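Local coordinates for protein GphF Dehydratase 1 (Archangium violaceum, PDB 6MBF) that probably dehydrates polyketide intermediates and rearranges their olefins, as a dehydratase domain of the gephyronic acid polyketide synthase, at residues Y54-L59 against S195-P200. Numbering follows the deposited sequence.
Sequences YLEMAL and SYELHP
E56, on helix 52-65, turns its carboxylate end-on to the loop before helix 200-214 and accepts hydrogen bonds from two consecutive backbone N-H groups, a worked example of one acid satisfying a length of irregular chain. Its CG lies anti to the backbone N (chi1 165°) and the chain bends at chi2, which brings both oxygens to the loop. L198 N donates to E56 OE1 at 2.9 Å in an almost straight bond (177°); E197 N reaches E56 OE2 at 2.7 Å, more bent (151°). Both donors come in on the syn sides, the L198 N-H well out of the carboxylate plane and the E197 N-H nearer to it. OE2 also meets the edge of the Y196 ring, near its plane, and is hydrogen-bonded to H9 NE2. The ring stands steeply to the carboxylate, with Y196 CD1 3.7 Å from E56 CG, and P200 CD lies over one face, offset toward the rim. Nearer the helix backbone, P200 CG lies 4.0 Å from E56 CB. On the next turn of the helix, L59 CB packs 4.2 Å from E197 CB; the E197 carboxylate instead forms salt bridges with R237 and R64. H199 then caps the start of helix 200-214, its ND1 accepting the A201 N-H. The contact thus joins helix 52-65 of one hot-dog half to the loop that leads into helix 200-214 of the other. The three hydrogen bonds probably stabilise the buried E56 carboxylate as an anion, and the two to the backbone tie consecutive loop amides to the helix.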
ATOM      1  N   TYR A  54      -0.963  -2.583  -4.916  1.00 13.10           N
ATOM      2  CA  TYR A  54      -2.238  -2.508  -5.627  1.00 18.40           C
ATOM      3  C   TYR A  54      -2.881  -1.139  -5.457  1.00 15.63           C
ATOM      4  O   TYR A  54      -3.500  -0.620  -6.394  1.00 15.10           O
ATOM      5  CB  TYR A  54      -3.179  -3.606  -5.122  1.00 13.48           C
ATOM      6  CG  TYR A  54      -2.521  -4.964  -5.098  1.00 14.59           C
ATOM      7  CD1 TYR A  54      -1.838  -5.439  -6.211  1.00 16.72           C
ATOM      8  CD2 TYR A  54      -2.555  -5.761  -3.956  1.00 14.31           C
ATOM      9  CE1 TYR A  54      -1.216  -6.680  -6.197  1.00 15.50           C
ATOM     10  CE2 TYR A  54      -1.933  -7.007  -3.931  1.00 14.59           C
ATOM     11  CZ  TYR A  54      -1.267  -7.460  -5.055  1.00 14.27           C
ATOM     12  OH  TYR A  54      -0.646  -8.694  -5.037  1.00 18.11           O
ATOM     13  N   LEU A  55      -2.756  -0.542  -4.273  1.00 12.54           N
ATOM     14  CA  LEU A  55      -3.301   0.799  -4.079  1.00 15.12           C
ATOM     15  C   LEU A  55      -2.604   1.805  -4.987  1.00 13.08           C
ATOM     16  O   LEU A  55      -3.259   2.667  -5.591  1.00 14.68           O
ATOM     17  CB  LEU A  55      -3.168   1.206  -2.611  1.00 14.37           C
ATOM     18  CG  LEU A  55      -3.935   0.350  -1.598  1.00 16.21           C
ATOM     19  CD1 LEU A  55      -3.726   0.874  -0.183  1.00 16.70           C
ATOM     20  CD2 LEU A  55      -5.417   0.345  -1.952  1.00 15.50           C
ATOM     21  N   GLU A  56      -1.274   1.701  -5.113  1.00 13.66           N
ATOM     22  CA  GLU A  56      -0.544   2.602  -6.001  1.00 13.64           C
ATOM     23  C   GLU A  56      -0.960   2.399  -7.455  1.00 14.05           C
ATOM     24  O   GLU A  56      -1.181   3.369  -8.188  1.00 13.88           O
ATOM     25  CB  GLU A  56       0.971   2.413  -5.847  1.00 16.18           C
ATOM     26  CG  GLU A  56       1.798   3.045  -6.992  1.00 15.09           C
ATOM     27  CD  GLU A  56       1.666   4.568  -7.102  1.00 16.60           C
ATOM     28  OE1 GLU A  56       1.105   5.234  -6.198  1.00 18.22           O
ATOM     29  OE2 GLU A  56       2.143   5.113  -8.117  1.00 15.45           O
ATOM     30  N   MET A  57      -1.061   1.142  -7.893  1.00 16.67           N
ATOM     31  CA  MET A  57      -1.490   0.882  -9.263  1.00 14.36           C
ATOM     32  C   MET A  57      -2.856   1.503  -9.536  1.00 15.98           C
ATOM     33  O   MET A  57      -3.080   2.087 -10.604  1.00 15.23           O
ATOM     34  CB  MET A  57      -1.508  -0.617  -9.519  1.00 15.19           C
ATOM     35  CG  MET A  57      -0.106  -1.229  -9.551  1.00 13.75           C
ATOM     36  SD  MET A  57      -0.125  -3.030  -9.627  1.00 16.35           S
ATOM     37  CE  MET A  57      -0.723  -3.297 -11.298  1.00 19.05           C
ATOM     38  N   ALA A  58      -3.769   1.415  -8.567  1.00 13.55           N
ATOM     39  CA  ALA A  58      -5.104   1.982  -8.745  1.00 13.64           C
ATOM     40  C   ALA A  58      -5.069   3.508  -8.776  1.00 15.53           C
ATOM     41  O   ALA A  58      -5.755   4.128  -9.599  1.00 15.85           O
ATOM     42  CB  ALA A  58      -6.037   1.483  -7.646  1.00 13.55           C
ATOM     43  N   LEU A  59      -4.288   4.132  -7.889  1.00 14.64           N
ATOM     44  CA  LEU A  59      -4.148   5.586  -7.936  1.00 14.31           C
ATOM     45  C   LEU A  59      -3.544   6.033  -9.257  1.00 18.56           C
ATOM     46  O   LEU A  59      -3.981   7.029  -9.850  1.00 14.98           O
ATOM     47  CB  LEU A  59      -3.278   6.074  -6.776  1.00 12.75           C
ATOM     48  CG  LEU A  59      -3.838   5.924  -5.370  1.00 11.88           C
ATOM     49  CD1 LEU A  59      -2.692   6.014  -4.380  1.00 13.38           C
ATOM     50  CD2 LEU A  59      -4.902   7.003  -5.090  1.00 16.18           C
ATOM     51  N   SER A 195       8.239   8.849  -9.891  1.00 25.58           N
ATOM     52  CA  SER A 195       7.791   7.615 -10.520  1.00 23.21           C
ATOM     53  C   SER A 195       6.439   7.131 -10.022  1.00 17.68           C
ATOM     54  O   SER A 195       5.757   6.405 -10.755  1.00 24.85           O
ATOM     55  CB  SER A 195       8.825   6.502 -10.306  1.00 29.66           C
ATOM     56  OG  SER A 195      10.041   6.812 -10.960  1.00 37.12           O
ATOM     57  N   TYR A 196       6.044   7.500  -8.809  1.00 17.54           N
ATOM     58  CA  TYR A 196       4.843   6.972  -8.175  1.00 16.09           C
ATOM     59  C   TYR A 196       3.898   8.105  -7.799  1.00 14.14           C
ATOM     60  O   TYR A 196       4.326   9.224  -7.496  1.00 17.16           O
ATOM     61  CB  TYR A 196       5.176   6.181  -6.895  1.00 18.26           C
ATOM     62  CG  TYR A 196       5.999   4.933  -7.113  1.00 16.72           C
ATOM     63  CD1 TYR A 196       5.414   3.753  -7.556  1.00 17.96           C
ATOM     64  CD2 TYR A 196       7.366   4.934  -6.865  1.00 18.03           C
ATOM     65  CE1 TYR A 196       6.182   2.595  -7.751  1.00 18.53           C
ATOM     66  CE2 TYR A 196       8.134   3.796  -7.049  1.00 17.56           C
ATOM     67  CZ  TYR A 196       7.540   2.627  -7.493  1.00 21.54           C
ATOM     68  OH  TYR A 196       8.303   1.493  -7.680  1.00 18.46           O
ATOM     69  N   GLU A 197       2.601   7.802  -7.772  1.00 14.20           N
ATOM     70  CA  GLU A 197       1.678   8.755  -7.177  1.00 14.87           C
ATOM     71  C   GLU A 197       1.940   8.874  -5.683  1.00 17.71           C
ATOM     72  O   GLU A 197       2.140   9.976  -5.162  1.00 19.44           O
ATOM     73  CB  GLU A 197       0.234   8.348  -7.458  1.00 17.48           C
ATOM     74  CG  GLU A 197      -0.021   7.956  -8.923  1.00 16.39           C
ATOM     75  CD  GLU A 197       0.149   9.132  -9.893  1.00 20.89           C
ATOM     76  OE1 GLU A 197       0.221   8.900 -11.120  1.00 25.03           O
ATOM     77  OE2 GLU A 197       0.225  10.284  -9.440  1.00 22.41           O
ATOM     78  N   LEU A 198       1.960   7.740  -4.981  1.00 15.90           N
ATOM     79  CA  LEU A 198       2.382   7.680  -3.582  1.00 12.96           C
ATOM     80  C   LEU A 198       3.286   6.466  -3.438  1.00 13.09           C
ATOM     81  O   LEU A 198       2.830   5.330  -3.607  1.00 16.91           O
ATOM     82  CB  LEU A 198       1.184   7.578  -2.644  1.00 14.70           C
ATOM     83  CG  LEU A 198       1.539   7.578  -1.161  1.00 19.92           C
ATOM     84  CD1 LEU A 198       2.210   8.889  -0.763  1.00 20.90           C
ATOM     85  CD2 LEU A 198       0.304   7.342  -0.339  1.00 18.69           C
ATOM     86  N   HIS A 199       4.563   6.698  -3.138  1.00 15.76           N
ATOM     87  CA  HIS A 199       5.518   5.603  -3.137  1.00 16.09           C
ATOM     88  C   HIS A 199       5.025   4.461  -2.244  1.00 14.61           C
ATOM     89  O   HIS A 199       4.684   4.696  -1.075  1.00 13.80           O
ATOM     90  CB  HIS A 199       6.894   6.080  -2.668  1.00 15.68           C
ATOM     91  CG  HIS A 199       8.008   5.188  -3.113  1.00 20.10           C
ATOM     92  ND1 HIS A 199       8.041   3.843  -2.815  1.00 19.25           N
ATOM     93  CD2 HIS A 199       9.113   5.440  -3.854  1.00 19.69           C
ATOM     94  CE1 HIS A 199       9.119   3.303  -3.356  1.00 19.62           C
ATOM     95  NE2 HIS A 199       9.783   4.249  -3.997  1.00 20.49           N
ATOM     96  N   PRO A 200       4.935   3.236  -2.762  1.00 13.70           N
ATOM     97  CA  PRO A 200       4.544   2.102  -1.903  1.00 15.80           C
ATOM     98  C   PRO A 200       5.349   2.005  -0.624  1.00 12.94           C
ATOM     99  O   PRO A 200       4.789   1.637   0.415  1.00 15.69           O
ATOM    100  CB  PRO A 200       4.774   0.890  -2.816  1.00 14.90           C
ATOM    101  CG  PRO A 200       4.530   1.436  -4.203  1.00 20.88           C
ATOM    102  CD  PRO A 200       5.060   2.844  -4.178  1.00 15.43           C
TER